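Local coordinates for protein toll-like receptor 13 (Mus musculus, PDB 4Z0C) that senses bacterial infection by binding 23S ribosomal RNA and signals through MYD88 and TRAF6 to activate NF-kappa-B and the inflammatory response, at residues Leu40-Asn45 against Leu64-Asn69; Asn89-Lys94 against Leu112-Gln117. One frame throughout, in Å; residues are numbered along the deposited sequence.

Interaction 1 of 2, residues Leu40-Asn45 against Leu64-Asn69; sequences LNLTHN and LRLEWN. With NAG (2-acetamido-2-deoxy-beta-D-glucopyranose), chain E; nucleotides of chain C.
Leu64 opens the pairing of two parallel segments in exact register: its CD1 packs 3.8 Å from Leu40 CD2, the two side chains lying side by side on the buried face that helix 26-30 also meets. At Arg65 the backbone bonds both ways, its N donating to Leu40 O and its O taking Leu42 N at 2.7 Å, nearly along the C=O axis. The arginine side chain rises on the other face and runs extended from CG to NE, so that its guanidinium lies flat beneath the glycan, with NAG C6 over its centre at 4.0 Å from CZ; Asp63 pairs with its NE. This sugar is linked to Asn41 ND2, while Asn41 OD1 turns forward along its own segment and accepts from Thr43 N, which makes an Asx turn, and also from Thr43 OG1. Leu66 CD2 reaches Leu42 CB in the core. Glu67 offers its carbonyl to His44 N at 3.0 Å, and its CB brushes Thr43. Trp68, with CG anti to the backbone N (chi1 -165°) as in His44, lays its six-membered ring face-to-face on the imidazole, centroids 3.6 Å apart and planes 13° from parallel. Its opposite face carries the base of C12 of the RNA chain, so the indole is sandwiched. Asn69 ends the segment by sending ND2 to Leu42 O at 3.0 Å; Asn45 ND2, which also bonds Cys18 O of the preceding turn, grips the same oxygen, which thus has two donors. Such asparagines, bracing the turn after each short parallel strand, form the asparagine ladder of the leucine-rich-repeat solenoid.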
loop_
_atom_site.group_PDB
_atom_site.type_symbol
_atom_site.label_atom_id
_atom_site.label_comp_id
_atom_site.label_asym_id
_atom_site.label_seq_id
_atom_site.Cartn_x
_atom_site.Cartn_y
_atom_site.Cartn_z
ATOM N N LEU A 40 1.774 -32.631 -18.985
ATOM C CA LEU A 40 1.191 -31.710 -19.946
ATOM C C LEU A 40 -0.006 -31.045 -19.310
ATOM O O LEU A 40 -0.926 -31.729 -18.902
ATOM C CB LEU A 40 0.754 -32.455 -21.204
ATOM C CG LEU A 40 0.040 -31.637 -22.288
ATOM C CD1 LEU A 40 0.927 -30.459 -22.795
ATOM C CD2 LEU A 40 -0.379 -32.536 -23.448
ATOM N N ASN A 41 0.008 -29.718 -19.206
ATOM C CA ASN A 41 -1.095 -28.995 -18.561
ATOM C C ASN A 41 -1.820 -28.083 -19.546
ATOM O O ASN A 41 -1.278 -27.069 -19.973
ATOM C CB ASN A 41 -0.595 -28.195 -17.332
ATOM C CG ASN A 41 -1.751 -27.655 -16.473
ATOM O OD1 ASN A 41 -2.872 -27.557 -16.971
ATOM N ND2 ASN A 41 -1.506 -27.333 -15.184
ATOM N N LEU A 42 -3.058 -28.428 -19.887
ATOM C CA LEU A 42 -3.819 -27.616 -20.838
ATOM C C LEU A 42 -5.017 -26.928 -20.185
ATOM O O LEU A 42 -6.030 -26.661 -20.834
ATOM C CB LEU A 42 -4.287 -28.460 -22.029
ATOM C CG LEU A 42 -3.197 -28.866 -23.032
ATOM C CD1 LEU A 42 -3.321 -30.320 -23.483
ATOM C CD2 LEU A 42 -3.261 -27.943 -24.233
ATOM N N THR A 43 -4.875 -26.615 -18.902
ATOM C CA THR A 43 -5.917 -25.919 -18.139
ATOM C C THR A 43 -6.251 -24.549 -18.732
ATOM O O THR A 43 -5.365 -23.852 -19.222
ATOM C CB THR A 43 -5.466 -25.728 -16.684
ATOM O OG1 THR A 43 -5.109 -27.006 -16.146
ATOM C CG2 THR A 43 -6.562 -25.064 -15.829
ATOM N N HIS A 44 -7.537 -24.204 -18.710
ATOM C CA HIS A 44 -8.016 -22.863 -19.047
ATOM C C HIS A 44 -7.903 -22.581 -20.551
ATOM O O HIS A 44 -7.185 -21.683 -20.974
ATOM C CB HIS A 44 -7.315 -21.802 -18.167
ATOM C CG HIS A 44 -7.995 -20.467 -18.131
ATOM N ND1 HIS A 44 -9.086 -20.153 -18.914
ATOM C CD2 HIS A 44 -7.742 -19.364 -17.383
ATOM C CE1 HIS A 44 -9.466 -18.912 -18.666
ATOM N NE2 HIS A 44 -8.675 -18.416 -17.732
ATOM N N ASN A 45 -8.630 -23.367 -21.345
ATOM C CA ASN A 45 -8.716 -23.171 -22.792
ATOM C C ASN A 45 -10.147 -23.459 -23.268
ATOM O O ASN A 45 -11.041 -23.570 -22.452
ATOM C CB ASN A 45 -7.681 -24.040 -23.523
ATOM C CG ASN A 45 -6.259 -23.544 -23.319
ATOM O OD1 ASN A 45 -5.841 -22.556 -23.929
ATOM N ND2 ASN A 45 -5.507 -24.226 -22.454
ATOM N N LEU A 64 -1.784 -35.591 -17.101
ATOM C CA LEU A 64 -2.469 -34.807 -18.116
ATOM C C LEU A 64 -3.591 -34.034 -17.451
ATOM O O LEU A 64 -4.455 -34.628 -16.802
ATOM C CB LEU A 64 -3.064 -35.711 -19.185
ATOM C CG LEU A 64 -3.835 -35.018 -20.308
ATOM C CD1 LEU A 64 -2.915 -34.051 -21.047
ATOM C CD2 LEU A 64 -4.398 -36.054 -21.278
ATOM N N ARG A 65 -3.586 -32.713 -17.614
ATOM C CA ARG A 65 -4.616 -31.873 -17.010
ATOM C C ARG A 65 -5.345 -31.059 -18.060
ATOM O O ARG A 65 -4.750 -30.235 -18.753
ATOM C CB ARG A 65 -4.022 -30.956 -15.951
ATOM C CG ARG A 65 -3.412 -31.696 -14.784
ATOM C CD ARG A 65 -2.713 -30.747 -13.801
ATOM N NE ARG A 65 -1.852 -31.520 -12.908
ATOM C CZ ARG A 65 -1.476 -31.143 -11.688
ATOM N NH1 ARG A 65 -1.853 -29.956 -11.183
ATOM N NH2 ARG A 65 -0.698 -31.955 -10.980
ATOM N N LEU A 66 -6.643 -31.304 -18.156
ATOM C CA LEU A 66 -7.499 -30.649 -19.121
ATOM C C LEU A 66 -8.564 -29.882 -18.396
ATOM O O LEU A 66 -9.661 -29.694 -18.929
ATOM C CB LEU A 66 -8.155 -31.687 -20.023
ATOM C CG LEU A 66 -7.233 -32.339 -21.059
ATOM C CD1 LEU A 66 -7.755 -33.714 -21.506
ATOM C CD2 LEU A 66 -7.139 -31.427 -22.264
ATOM N N GLU A 67 -8.226 -29.427 -17.187
ATOM C CA GLU A 67 -9.158 -28.695 -16.324
ATOM C C GLU A 67 -9.648 -27.406 -16.975
ATOM O O GLU A 67 -8.892 -26.724 -17.660
ATOM C CB GLU A 67 -8.508 -28.391 -14.962
ATOM C CG GLU A 67 -9.394 -27.595 -13.997
ATOM C CD GLU A 67 -8.961 -27.703 -12.536
ATOM O OE1 GLU A 67 -7.897 -28.281 -12.233
ATOM O OE2 GLU A 67 -9.698 -27.194 -11.673
ATOM N N TRP A 68 -10.922 -27.075 -16.760
ATOM C CA TRP A 68 -11.474 -25.800 -17.221
ATOM C C TRP A 68 -11.388 -25.665 -18.741
ATOM O O TRP A 68 -10.673 -24.804 -19.253
ATOM C CB TRP A 68 -10.774 -24.626 -16.529
ATOM C CG TRP A 68 -11.472 -23.300 -16.655
ATOM C CD1 TRP A 68 -12.646 -23.038 -17.310
ATOM C CD2 TRP A 68 -11.028 -22.052 -16.111
ATOM N NE1 TRP A 68 -12.957 -21.705 -17.207
ATOM C CE2 TRP A 68 -11.983 -21.078 -16.471
ATOM C CE3 TRP A 68 -9.919 -21.665 -15.350
ATOM C CZ2 TRP A 68 -11.855 -19.744 -16.106
ATOM C CZ3 TRP A 68 -9.794 -20.333 -14.985
ATOM C CH2 TRP A 68 -10.758 -19.391 -15.362
ATOM N N ASN A 69 -12.079 -26.551 -19.453
ATOM C CA ASN A 69 -12.236 -26.415 -20.894
ATOM C C ASN A 69 -13.715 -26.539 -21.237
ATOM O O ASN A 69 -14.549 -26.281 -20.381
ATOM C CB ASN A 69 -11.368 -27.420 -21.649
ATOM C CG ASN A 69 -9.956 -26.887 -21.903
ATOM O OD1 ASN A 69 -9.718 -26.220 -22.901
ATOM N ND2 ASN A 69 -9.016 -27.213 -21.020
HETATM C C1 NAG E . -0.159 -27.272 -14.678
HETATM C C2 NAG E . -0.279 -26.435 -13.379
HETATM C C3 NAG E . 0.983 -26.550 -12.539
HETATM C C4 NAG E . 1.277 -28.014 -12.265
HETATM C C5 NAG E . 1.490 -28.635 -13.631
HETATM C C6 NAG E . 1.968 -30.083 -13.532
HETATM C C7 NAG E . -1.656 -24.450 -13.706
HETATM C C8 NAG E . -1.680 -22.944 -13.850
HETATM N N2 NAG E . -0.460 -25.018 -13.597
HETATM O O3 NAG E . 0.855 -25.807 -11.357
HETATM O O4 NAG E . 2.425 -28.167 -11.461
HETATM O O5 NAG E . 0.261 -28.574 -14.331
HETATM O O6 NAG E . 1.769 -30.734 -14.772
HETATM O O7 NAG E . -2.687 -25.113 -13.725
ATOM P P C C 12 -13.391 -15.079 -10.976
ATOM O OP1 C C 12 -12.849 -13.790 -10.457
ATOM O OP2 C C 12 -13.872 -16.020 -9.963
ATOM O "O5'" C C 12 -14.456 -14.709 -12.097
ATOM C "C5'" C C 12 -15.809 -15.008 -11.953
ATOM C "C4'" C C 12 -16.376 -15.619 -13.198
ATOM O "O4'" C C 12 -15.337 -16.289 -13.960
ATOM C "C3'" C C 12 -17.410 -16.690 -12.911
ATOM O "O3'" C C 12 -18.691 -16.115 -12.738
ATOM C "C2'" C C 12 -17.307 -17.626 -14.111
ATOM O "O2'" C C 12 -18.099 -17.145 -15.186
ATOM C "C1'" C C 12 -15.824 -17.506 -14.487
ATOM N N1 C C 12 -14.973 -18.606 -13.960
ATOM C C2 C C 12 -15.192 -19.963 -14.248
ATOM O O2 C C 12 -16.158 -20.297 -14.943
ATOM N N3 C C 12 -14.347 -20.893 -13.739
ATOM C C4 C C 12 -13.306 -20.530 -12.988
ATOM N N4 C C 12 -12.485 -21.468 -12.512
ATOM C C5 C C 12 -13.045 -19.162 -12.697
ATOM C C6 C C 12 -13.890 -18.261 -13.204
#

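Interaction 2 of 2, residues Asn89-Lys94 against Leu112-Gln117. With nucleotides of chain C.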
loop_
_atom_site.group_PDB
_atom_site.type_symbol
_atom_site.label_atom_id
_atom_site.label_comp_id
_atom_site.label_asym_id
_atom_site.label_seq_id
_atom_site.Cartn_x
_atom_site.Cartn_y
_atom_site.Cartn_z
ATOM N N ASN A 89 -6.926 -35.293 -15.345
ATOM C CA ASN A 89 -7.777 -34.239 -14.798
ATOM C C ASN A 89 -8.753 -33.745 -15.865
ATOM O O ASN A 89 -8.339 -33.224 -16.902
ATOM C CB ASN A 89 -6.887 -33.094 -14.294
ATOM C CG ASN A 89 -7.648 -32.029 -13.524
ATOM O OD1 ASN A 89 -8.793 -31.705 -13.846
ATOM N ND2 ASN A 89 -6.992 -31.455 -12.508
ATOM N N LEU A 90 -10.043 -33.916 -15.609
ATOM C CA LEU A 90 -11.084 -33.516 -16.549
ATOM C C LEU A 90 -12.062 -32.573 -15.853
ATOM O O LEU A 90 -13.190 -32.371 -16.305
ATOM C CB LEU A 90 -11.813 -34.772 -17.053
ATOM C CG LEU A 90 -11.722 -35.187 -18.535
ATOM C CD1 LEU A 90 -10.485 -34.682 -19.160
ATOM C CD2 LEU A 90 -11.776 -36.723 -18.720
ATOM N N VAL A 91 -11.607 -31.996 -14.749
ATOM C CA VAL A 91 -12.404 -31.080 -13.931
ATOM C C VAL A 91 -12.868 -29.851 -14.710
ATOM O O VAL A 91 -12.115 -29.292 -15.510
ATOM C CB VAL A 91 -11.600 -30.618 -12.696
ATOM C CG1 VAL A 91 -12.395 -29.604 -11.874
ATOM C CG2 VAL A 91 -11.239 -31.825 -11.843
ATOM N N GLU A 92 -14.112 -29.447 -14.463
ATOM C CA GLU A 92 -14.706 -28.240 -15.034
ATOM C C GLU A 92 -14.753 -28.266 -16.562
ATOM O O GLU A 92 -14.046 -27.512 -17.238
ATOM C CB GLU A 92 -14.040 -26.948 -14.504
ATOM C CG GLU A 92 -14.915 -25.724 -14.747
ATOM C CD GLU A 92 -14.386 -24.410 -14.160
ATOM O OE1 GLU A 92 -13.365 -24.394 -13.423
ATOM O OE2 GLU A 92 -15.030 -23.381 -14.452
ATOM N N ASN A 93 -15.593 -29.143 -17.100
ATOM C CA ASN A 93 -15.835 -29.184 -18.536
ATOM C C ASN A 93 -17.327 -29.269 -18.806
ATOM O O ASN A 93 -18.121 -28.871 -17.977
ATOM C CB ASN A 93 -15.114 -30.371 -19.175
ATOM C CG ASN A 93 -13.639 -30.112 -19.375
ATOM O OD1 ASN A 93 -13.249 -29.444 -20.327
ATOM N ND2 ASN A 93 -12.807 -30.665 -18.499
ATOM N N LYS A 94 -17.711 -29.822 -19.948
ATOM C CA LYS A 94 -19.122 -29.885 -20.304
ATOM C C LYS A 94 -19.609 -31.327 -20.486
ATOM O O LYS A 94 -20.474 -31.604 -21.318
ATOM C CB LYS A 94 -19.381 -29.051 -21.564
ATOM C CG LYS A 94 -19.119 -27.566 -21.364
ATOM C CD LYS A 94 -20.275 -26.937 -20.611
ATOM C CE LYS A 94 -19.823 -25.813 -19.672
ATOM N NZ LYS A 94 -19.531 -24.533 -20.376
ATOM N N LEU A 112 -10.152 -37.459 -12.327
ATOM C CA LEU A 112 -10.932 -36.363 -11.758
ATOM C C LEU A 112 -11.975 -35.888 -12.757
ATOM O O LEU A 112 -11.652 -35.387 -13.839
ATOM C CB LEU A 112 -10.013 -35.208 -11.341
ATOM C CG LEU A 112 -8.864 -35.621 -10.414
ATOM C CD1 LEU A 112 -7.920 -34.470 -10.094
ATOM C CD2 LEU A 112 -9.409 -36.223 -9.147
ATOM N N LEU A 113 -13.235 -36.060 -12.384
ATOM C CA LEU A 113 -14.347 -35.657 -13.231
ATOM C C LEU A 113 -15.258 -34.670 -12.513
ATOM O O LEU A 113 -16.417 -34.485 -12.904
ATOM C CB LEU A 113 -15.145 -36.883 -13.656
ATOM C CG LEU A 113 -14.475 -37.762 -14.704
ATOM C CD1 LEU A 113 -15.120 -39.131 -14.696
ATOM C CD2 LEU A 113 -14.654 -37.108 -16.053
ATOM N N SER A 114 -14.706 -34.015 -11.492
ATOM C CA SER A 114 -15.438 -33.038 -10.697
ATOM C C SER A 114 -15.927 -31.911 -11.572
ATOM O O SER A 114 -15.360 -31.663 -12.629
ATOM C CB SER A 114 -14.544 -32.459 -9.603
ATOM O OG SER A 114 -13.441 -33.318 -9.368
ATOM N N HIS A 115 -17.018 -31.276 -11.163
ATOM C CA HIS A 115 -17.466 -30.032 -11.789
ATOM C C HIS A 115 -17.788 -30.204 -13.275
ATOM O O HIS A 115 -17.253 -29.513 -14.144
ATOM C CB HIS A 115 -16.434 -28.929 -11.553
ATOM C CG HIS A 115 -16.933 -27.548 -11.848
ATOM N ND1 HIS A 115 -18.146 -27.302 -12.459
ATOM C CD2 HIS A 115 -16.390 -26.334 -11.595
ATOM C CE1 HIS A 115 -18.313 -25.998 -12.596
ATOM N NE2 HIS A 115 -17.266 -25.392 -12.074
ATOM N N ASN A 116 -18.665 -31.151 -13.555
ATOM C CA ASN A 116 -19.199 -31.324 -14.896
ATOM C C ASN A 116 -20.717 -31.417 -14.755
ATOM O O ASN A 116 -21.253 -30.971 -13.750
ATOM C CB ASN A 116 -18.610 -32.578 -15.545
ATOM C CG ASN A 116 -17.228 -32.343 -16.141
ATOM O OD1 ASN A 116 -17.113 -31.797 -17.237
ATOM N ND2 ASN A 116 -16.178 -32.767 -15.436
ATOM N N GLN A 117 -21.405 -32.013 -15.726
ATOM C CA GLN A 117 -22.856 -32.181 -15.624
ATOM C C GLN A 117 -23.254 -33.643 -15.871
ATOM O O GLN A 117 -24.288 -33.923 -16.473
ATOM C CB GLN A 117 -23.601 -31.270 -16.602
ATOM C CG GLN A 117 -23.190 -29.802 -16.572
ATOM C CD GLN A 117 -21.986 -29.544 -17.446
ATOM O OE1 GLN A 117 -21.918 -30.039 -18.584
ATOM N NE2 GLN A 117 -21.031 -28.757 -16.937
ATOM P P C C 12 -13.391 -15.079 -10.976
ATOM O OP1 C C 12 -12.849 -13.790 -10.457
ATOM O OP2 C C 12 -13.872 -16.020 -9.963
ATOM O "O5'" C C 12 -14.456 -14.709 -12.097
ATOM C "C5'" C C 12 -15.809 -15.008 -11.953
ATOM C "C4'" C C 12 -16.376 -15.619 -13.198
ATOM O "O4'" C C 12 -15.337 -16.289 -13.960
ATOM C "C3'" C C 12 -17.410 -16.690 -12.911
ATOM O "O3'" C C 12 -18.691 -16.115 -12.738
ATOM C "C2'" C C 12 -17.307 -17.626 -14.111
ATOM O "O2'" C C 12 -18.099 -17.145 -15.186
ATOM C "C1'" C C 12 -15.824 -17.506 -14.487
ATOM N N1 C C 12 -14.973 -18.606 -13.960
ATOM C C2 C C 12 -15.192 -19.963 -14.248
ATOM O O2 C C 12 -16.158 -20.297 -14.943
ATOM N N3 C C 12 -14.347 -20.893 -13.739
ATOM C C4 C C 12 -13.306 -20.530 -12.988
ATOM N N4 C C 12 -12.485 -21.468 -12.512
ATOM C C5 C C 12 -13.045 -19.162 -12.697
ATOM C C6 C C 12 -13.890 -18.261 -13.204
#
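Glu92 and His115 point the same way from neighbouring turns of the leucine-rich-repeat solenoid, repeats 3 and 4, and their flat ends are nearly parallel, carboxylate and imidazole planes 12° apart. Both have CG anti to the backbone N, which sends the two side chains out together; Glu92 then stays extended, and its CG sits over the ring face in a CH-pi contact, 3.7 Å from the His115 ring centroid. His115 NE2 makes a weak hydrogen bond to O2 of another cytosine of the RNA. Beside this pair, Val91 CG2 lies along Leu112, touching its CB at 3.6 Å, whereas Leu90 leans the other way, into the core, where its CB meets Leu113 CD2. The asparagines turn inward as well. Asn116 ND2 points almost straight at Leu90 O (N-H...O 173°), which Asn93 ND2 also grips from above the carbonyl plane, so two amides satisfy one buried carbonyl. Gln117, bent at chi2 (85°), curls back to donate NE2 to Asn93 O at 3.1 Å, with Lys94 crossing it obliquely. Backbone bonds keep the turns in step, Glu92 N donating to Ser114 O at 3.1 Å. At its tip the carboxylate reads the base of C12 in the RNA chain: N4 donates to Glu92 OE1 at 3.2 Å in a nearly straight bond, while Glu92 OE2 comes within 2.7 Å of N3.

Overall arrangement
Interactions 1 and 2 follow one another along the solenoid of the receptor's RNA-binding ectodomain, repeats 1 and 2 in the first and 3 and 4 in the second, with centres about 11 Å apart. Parallel backbone pairing carries on across the junction between them, where Leu66 N lies 2.9 Å from Asn89 O and Trp68 N 2.8 Å from Val91 O, both probable hydrogen bonds. The asparagine ladder also spans it, through a weak bond from Asn93 ND2 to Leu66 O. Nucleotide C12 of the RNA chain unites the two contacts: interaction 1 supplies the aromatic platform under the base, interaction 2 the carboxylate that meets its N3 and N4, so adjacent repeats recognise one cytosine together.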